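Phenol hydroxylase component phN (Pseudomonas stutzeri, PDB 3U52) probably forms the diiron-bearing catalytic subunit of a multicomponent phenol hydroxylase, which uses dioxygen to hydroxylate aromatic substrates such as phenol. Local coordinates at residues 169-174 / 337-342; 393-398 / 456-461. One frame throughout, in Å; residues are numbered along the deposited sequence.

Contact 1: 169-174 / 337-342. With XE (xenon), chain R.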
loop_
_atom_site.group_PDB
_atom_site.type_symbol
_atom_site.label_atom_id
_atom_site.label_comp_id
_atom_site.label_asym_id
_atom_site.label_seq_id
_atom_site.Cartn_x
_atom_site.Cartn_y
_atom_site.Cartn_z
ATOM N N VAL A 169 -20.778 -18.056 23.583
ATOM C CA VAL A 169 -21.373 -16.890 24.233
ATOM C C VAL A 169 -22.826 -16.657 23.871
ATOM O O VAL A 169 -23.210 -16.712 22.709
ATOM C CB VAL A 169 -20.553 -15.584 23.967
ATOM C CG1 VAL A 169 -21.243 -14.390 24.565
ATOM C CG2 VAL A 169 -19.143 -15.689 24.552
ATOM N N TRP A 170 -23.619 -16.334 24.891
ATOM C CA TRP A 170 -25.057 -16.223 24.749
ATOM C C TRP A 170 -25.485 -15.432 23.514
ATOM O O TRP A 170 -26.173 -15.977 22.655
ATOM C CB TRP A 170 -25.728 -15.745 26.082
ATOM C CG TRP A 170 -25.395 -14.318 26.471
ATOM C CD1 TRP A 170 -24.265 -13.872 27.133
ATOM C CD2 TRP A 170 -26.207 -13.151 26.217
ATOM N NE1 TRP A 170 -24.306 -12.484 27.267
ATOM C CE2 TRP A 170 -25.487 -12.016 26.718
ATOM C CE3 TRP A 170 -27.448 -12.939 25.573
ATOM C CZ2 TRP A 170 -26.001 -10.690 26.614
ATOM C CZ3 TRP A 170 -27.962 -11.600 25.484
ATOM C CH2 TRP A 170 -27.250 -10.511 26.016
ATOM N N TYR A 171 -25.047 -14.181 23.374
ATOM C CA TYR A 171 -25.598 -13.303 22.321
ATOM C C TYR A 171 -25.071 -13.653 20.891
ATOM O O TYR A 171 -25.682 -13.347 19.879
ATOM C CB TYR A 171 -25.330 -11.827 22.706
ATOM C CG TYR A 171 -23.897 -11.365 22.432
ATOM C CD1 TYR A 171 -23.576 -10.836 21.181
ATOM C CD2 TYR A 171 -22.895 -11.455 23.390
ATOM C CE1 TYR A 171 -22.316 -10.434 20.879
ATOM C CE2 TYR A 171 -21.595 -11.047 23.101
ATOM C CZ TYR A 171 -21.326 -10.531 21.810
ATOM O OH TYR A 171 -20.090 -10.109 21.364
ATOM N N LEU A 172 -23.907 -14.291 20.833
ATOM C CA LEU A 172 -23.345 -14.795 19.566
ATOM C C LEU A 172 -24.049 -16.040 19.026
ATOM O O LEU A 172 -23.841 -16.405 17.863
ATOM C CB LEU A 172 -21.827 -15.083 19.743
ATOM C CG LEU A 172 -21.074 -13.796 20.142
ATOM C CD1 LEU A 172 -19.622 -14.083 20.526
ATOM C CD2 LEU A 172 -21.126 -12.825 18.949
ATOM N N SER A 173 -24.895 -16.690 19.826
ATOM C CA SER A 173 -25.772 -17.717 19.232
ATOM C C SER A 173 -26.794 -17.164 18.202
ATOM O O SER A 173 -27.310 -17.931 17.391
ATOM C CB SER A 173 -26.486 -18.558 20.299
ATOM O OG SER A 173 -27.681 -17.855 20.752
ATOM N N VAL A 174 -27.100 -15.853 18.257
ATOM C CA VAL A 174 -27.922 -15.162 17.239
ATOM C C VAL A 174 -27.305 -15.255 15.837
ATOM O O VAL A 174 -27.923 -15.863 14.939
ATOM C CB VAL A 174 -28.233 -13.704 17.660
ATOM C CG1 VAL A 174 -29.189 -13.070 16.738
ATOM C CG2 VAL A 174 -28.755 -13.663 19.133
ATOM N N THR A 337 -30.281 -1.122 25.783
ATOM C CA THR A 337 -30.750 -1.360 27.170
ATOM C C THR A 337 -30.642 -2.872 27.676
ATOM O O THR A 337 -30.229 -3.148 28.839
ATOM C CB THR A 337 -32.095 -0.541 27.247
ATOM O OG1 THR A 337 -31.968 0.654 28.028
ATOM C CG2 THR A 337 -33.288 -1.258 27.368
ATOM N N THR A 338 -30.891 -3.827 26.795
ATOM C CA THR A 338 -30.631 -5.245 27.040
ATOM C C THR A 338 -29.158 -5.524 27.275
ATOM O O THR A 338 -28.795 -6.184 28.261
ATOM C CB THR A 338 -31.124 -6.064 25.838
ATOM O OG1 THR A 338 -32.544 -5.862 25.769
ATOM C CG2 THR A 338 -30.801 -7.558 25.966
ATOM N N PHE A 339 -28.294 -5.022 26.387
ATOM C CA PHE A 339 -26.869 -5.291 26.504
ATOM C C PHE A 339 -26.283 -4.565 27.697
ATOM O O PHE A 339 -25.410 -5.109 28.393
ATOM C CB PHE A 339 -26.124 -4.974 25.209
ATOM C CG PHE A 339 -26.232 -6.088 24.169
ATOM C CD1 PHE A 339 -27.135 -6.009 23.130
ATOM C CD2 PHE A 339 -25.450 -7.217 24.279
ATOM C CE1 PHE A 339 -27.212 -7.014 22.163
ATOM C CE2 PHE A 339 -25.495 -8.222 23.314
ATOM C CZ PHE A 339 -26.405 -8.132 22.267
ATOM N N TYR A 340 -26.774 -3.369 27.970
ATOM C CA TYR A 340 -26.331 -2.612 29.173
ATOM C C TYR A 340 -26.453 -3.466 30.478
ATOM O O TYR A 340 -25.499 -3.573 31.251
ATOM C CB TYR A 340 -27.149 -1.301 29.282
ATOM C CG TYR A 340 -26.777 -0.406 30.418
ATOM C CD1 TYR A 340 -27.332 -0.593 31.686
ATOM C CD2 TYR A 340 -25.863 0.602 30.242
ATOM C CE1 TYR A 340 -26.981 0.225 32.765
ATOM C CE2 TYR A 340 -25.523 1.457 31.317
ATOM C CZ TYR A 340 -26.071 1.238 32.565
ATOM O OH TYR A 340 -25.705 2.072 33.582
ATOM N N GLN A 341 -27.624 -4.077 30.713
ATOM C CA GLN A 341 -27.876 -4.810 31.972
ATOM C C GLN A 341 -27.236 -6.173 32.008
ATOM O O GLN A 341 -27.071 -6.767 33.073
ATOM C CB GLN A 341 -29.384 -4.920 32.219
ATOM C CG GLN A 341 -30.114 -5.876 31.271
ATOM C CD GLN A 341 -31.600 -5.671 31.318
ATOM O OE1 GLN A 341 -32.124 -4.683 30.794
ATOM N NE2 GLN A 341 -32.291 -6.565 31.985
ATOM N N TYR A 342 -26.861 -6.689 30.859
ATOM C CA TYR A 342 -26.240 -7.998 30.777
ATOM C C TYR A 342 -24.739 -7.958 30.391
ATOM O O TYR A 342 -24.103 -9.012 30.172
ATOM C CB TYR A 342 -27.037 -8.850 29.807
ATOM C CG TYR A 342 -28.356 -9.394 30.370
ATOM C CD1 TYR A 342 -29.490 -9.420 29.576
ATOM C CD2 TYR A 342 -28.422 -9.953 31.649
ATOM C CE1 TYR A 342 -30.682 -9.934 30.033
ATOM C CE2 TYR A 342 -29.651 -10.477 32.151
ATOM C CZ TYR A 342 -30.751 -10.477 31.316
ATOM O OH TYR A 342 -31.940 -11.021 31.677
HETATM XE XE XE R . -27.391 -13.098 29.695
#
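Trp170 and Tyr171 meet Phe339 and Tyr342 through four rings turned at different angles. Tyr171 takes the broadside role: the Phe339 ring comes in edge first, somewhat off centre, with planes at 85° and CE2 3.6 Å from CG of Tyr171, an offset edge-to-face pair. Phe339 reaches there by leaving its helix with CG beside the backbone N, chi1 -81°. CE2 of Phe339 also lies 4.0 Å from CH2 of Trp170, and there the two rings simply meet obliquely. On the next turn of the helix Tyr342 sets its CB 3.8 Å from CZ2 of Trp170 and turns its ring edge toward the indole face, a T-shaped arrangement with planes at 71°. The indole lies between CB of Tyr171, near the rim of one face, and a xenon atom over the centre of the other, 3.7 Å from CD2 of Trp170. That xenon also touches CD2 of Tyr342 at 3.8 Å, over a face of the phenol. The indole N-H is spent on the carbonyl of Ala345, which should hold the ring against rotation, while the Tyr171 hydroxyl bonds to Asn347. The result is a buried aromatic cluster joining the segment that leads into helix 173-184 to helix 331-342; Trp170 and Tyr342, together with Pro396, line a xenon pocket.

Contact 2: 393-398 / 456-461; sequences NTLPQL and QIYQGN. With XE (xenon), chain T.
Leu395 carries its CG beside the backbone N (chi1 -67°) and Tyr458 does likewise (chi1 -80°), and from these settings the two side chains run at each other from opposite directions. Methyl CD1 of Leu395 lands over one face of the phenol, offset toward the hydroxyl end: it is 3.8 Å from CZ of Tyr458 and 4.1 Å from the ring centroid, 21° off the ring normal, a CH-pi contact. CD1 of Leu395 also packs against CG2 of Ile457 at 4.1 Å, so it rests where a branched aliphatic chain and a ring sit side by side on the helix. The other methyl, CD2 of Leu395, lies 3.9 Å from a xenon atom. A water links the polar atoms, accepting from the backbone N of Leu395 at 3.0 Å and donating to OH of Tyr458 at 2.9 Å; that hydroxyl also bonds to the backbone of another protein chain. A leucine in place of Tyr458 would probably leave this water without its acceptor, lose the hydroxyl's bond to the neighbouring protein chain and strip CD1 of its aromatic face. Just beyond, the helix ends in a Schellman motif at Gly460, whose positive phi suits glycine, and ND2 of Asn461 reinforces the turn with a bond to OE1 of Gln456. What the contact builds is the packing of the last turn of helix 453-458 against the loop 393-398, beside the interface with another protein chain, where Leu395 and Asn393, with Gln344, Asn392 and Leu467, line a xenon pocket.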
loop_
_atom_site.group_PDB
_atom_site.type_symbol
_atom_site.label_atom_id
_atom_site.label_comp_id
_atom_site.label_asym_id
_atom_site.label_seq_id
_atom_site.Cartn_x
_atom_site.Cartn_y
_atom_site.Cartn_z
ATOM N N ASN A 393 -28.820 -9.785 37.188
ATOM C CA ASN A 393 -28.242 -11.096 37.509
ATOM C C ASN A 393 -29.151 -12.309 37.305
ATOM O O ASN A 393 -28.779 -13.439 37.641
ATOM C CB ASN A 393 -27.563 -11.078 38.886
ATOM C CG ASN A 393 -26.255 -10.286 38.883
ATOM O OD1 ASN A 393 -26.100 -9.347 39.647
ATOM N ND2 ASN A 393 -25.307 -10.677 38.031
ATOM N N THR A 394 -30.286 -12.109 36.665
ATOM C CA THR A 394 -31.144 -13.239 36.334
ATOM C C THR A 394 -31.159 -13.458 34.837
ATOM O O THR A 394 -31.321 -12.514 34.085
ATOM C CB THR A 394 -32.638 -13.039 36.819
ATOM O OG1 THR A 394 -32.678 -12.656 38.211
ATOM C CG2 THR A 394 -33.436 -14.313 36.590
ATOM N N LEU A 395 -31.013 -14.717 34.416
ATOM C CA LEU A 395 -30.998 -15.079 33.003
ATOM C C LEU A 395 -32.379 -14.824 32.315
ATOM O O LEU A 395 -33.445 -15.035 32.926
ATOM C CB LEU A 395 -30.595 -16.558 32.825
ATOM C CG LEU A 395 -29.165 -16.991 33.194
ATOM C CD1 LEU A 395 -29.022 -18.503 33.090
ATOM C CD2 LEU A 395 -28.180 -16.348 32.272
ATOM N N PRO A 396 -32.357 -14.391 31.044
ATOM C CA PRO A 396 -33.610 -14.128 30.301
ATOM C C PRO A 396 -34.170 -15.299 29.494
ATOM O O PRO A 396 -33.451 -16.232 29.144
ATOM C CB PRO A 396 -33.180 -13.033 29.352
ATOM C CG PRO A 396 -31.799 -13.434 28.967
ATOM C CD PRO A 396 -31.180 -13.987 30.243
ATOM N N GLN A 397 -35.461 -15.226 29.190
ATOM C CA GLN A 397 -36.080 -16.076 28.189
ATOM C C GLN A 397 -35.499 -15.720 26.816
ATOM O O GLN A 397 -35.350 -14.531 26.493
ATOM C CB GLN A 397 -37.585 -15.800 28.182
ATOM C CG GLN A 397 -38.385 -16.708 27.220
ATOM C CD GLN A 397 -39.851 -16.353 27.267
ATOM O OE1 GLN A 397 -40.273 -15.330 26.737
ATOM N NE2 GLN A 397 -40.629 -17.186 27.914
ATOM N N LEU A 398 -35.158 -16.742 26.027
ATOM C CA LEU A 398 -34.672 -16.594 24.671
ATOM C C LEU A 398 -35.734 -17.106 23.700
ATOM O O LEU A 398 -36.477 -18.063 24.035
ATOM C CB LEU A 398 -33.386 -17.434 24.483
ATOM C CG LEU A 398 -32.166 -17.088 25.349
ATOM C CD1 LEU A 398 -30.974 -17.917 24.851
ATOM C CD2 LEU A 398 -31.870 -15.589 25.270
ATOM N N GLN A 456 -28.834 -24.249 28.056
ATOM C CA GLN A 456 -27.615 -25.037 28.188
ATOM C C GLN A 456 -26.842 -24.792 29.493
ATOM O O GLN A 456 -26.313 -25.739 30.088
ATOM C CB GLN A 456 -26.770 -24.890 26.914
ATOM C CG GLN A 456 -27.476 -25.560 25.731
ATOM C CD GLN A 456 -27.602 -27.072 25.872
ATOM O OE1 GLN A 456 -26.700 -27.731 26.360
ATOM N NE2 GLN A 456 -28.721 -27.618 25.438
ATOM N N ILE A 457 -26.821 -23.541 29.963
ATOM C CA ILE A 457 -26.226 -23.173 31.253
ATOM C C ILE A 457 -26.998 -23.942 32.343
ATOM O O ILE A 457 -26.387 -24.566 33.206
ATOM C CB ILE A 457 -26.300 -21.640 31.541
ATOM C CG1 ILE A 457 -25.279 -20.861 30.685
ATOM C CG2 ILE A 457 -26.024 -21.339 33.010
ATOM C CD1 ILE A 457 -25.553 -19.353 30.606
ATOM N N TYR A 458 -28.329 -23.879 32.305
ATOM C CA TYR A 458 -29.146 -24.568 33.309
ATOM C C TYR A 458 -29.056 -26.108 33.236
ATOM O O TYR A 458 -29.181 -26.759 34.264
ATOM C CB TYR A 458 -30.614 -24.135 33.231
ATOM C CG TYR A 458 -30.952 -22.803 33.888
ATOM C CD1 TYR A 458 -30.359 -22.407 35.048
ATOM C CD2 TYR A 458 -31.911 -21.961 33.318
ATOM C CE1 TYR A 458 -30.709 -21.200 35.660
ATOM C CE2 TYR A 458 -32.268 -20.773 33.897
ATOM C CZ TYR A 458 -31.675 -20.387 35.073
ATOM O OH TYR A 458 -32.041 -19.184 35.640
ATOM N N GLN A 459 -28.886 -26.692 32.051
ATOM C CA GLN A 459 -28.544 -28.160 31.923
ATOM C C GLN A 459 -27.145 -28.607 32.488
ATOM O O GLN A 459 -26.845 -29.819 32.636
ATOM C CB GLN A 459 -28.654 -28.587 30.453
ATOM C CG GLN A 459 -30.069 -28.556 29.923
ATOM C CD GLN A 459 -30.213 -29.163 28.587
ATOM O OE1 GLN A 459 -29.503 -30.082 28.255
ATOM N NE2 GLN A 459 -31.116 -28.629 27.773
ATOM N N GLY A 460 -26.306 -27.621 32.797
ATOM C CA GLY A 460 -24.915 -27.822 33.186
ATOM C C GLY A 460 -23.926 -28.082 32.050
ATOM O O GLY A 460 -22.856 -28.654 32.304
ATOM N N ASN A 461 -24.254 -27.679 30.815
ATOM C CA ASN A 461 -23.365 -27.879 29.631
ATOM C C ASN A 461 -22.353 -26.751 29.307
ATOM O O ASN A 461 -21.711 -26.752 28.243
ATOM C CB ASN A 461 -24.189 -28.274 28.389
ATOM C CG ASN A 461 -24.863 -29.618 28.562
ATOM O OD1 ASN A 461 -24.437 -30.414 29.398
ATOM N ND2 ASN A 461 -25.917 -29.881 27.790
HETATM XE XE XE T . -27.108 -13.098 34.082
HETATM O O HOH W 1 -30.483 -16.849 36.386
#

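How the contacts relate
From the N terminus, contact 1 comes first: it closes a long, mostly helical excursion from 175 to 336 that contains three of the six iron ligands, Glu199, Glu233 and His236. Only after it has closed does contact 2 open, so the two stand in series, neither nested nor crossed. The second loop is shorter and holds the hairpin 417-424/427-431 and the four zinc-binding cysteines. In space the centres of contact 1 and contact 2 are about 12 Å apart. Tyr342 OH probably hydrogen-bonds to Thr394 O at 2.9 Å, and side chains of Trp170 and Ser173 touch Pro453 of helix 453-458, tying the zinc-bearing region to the helical body.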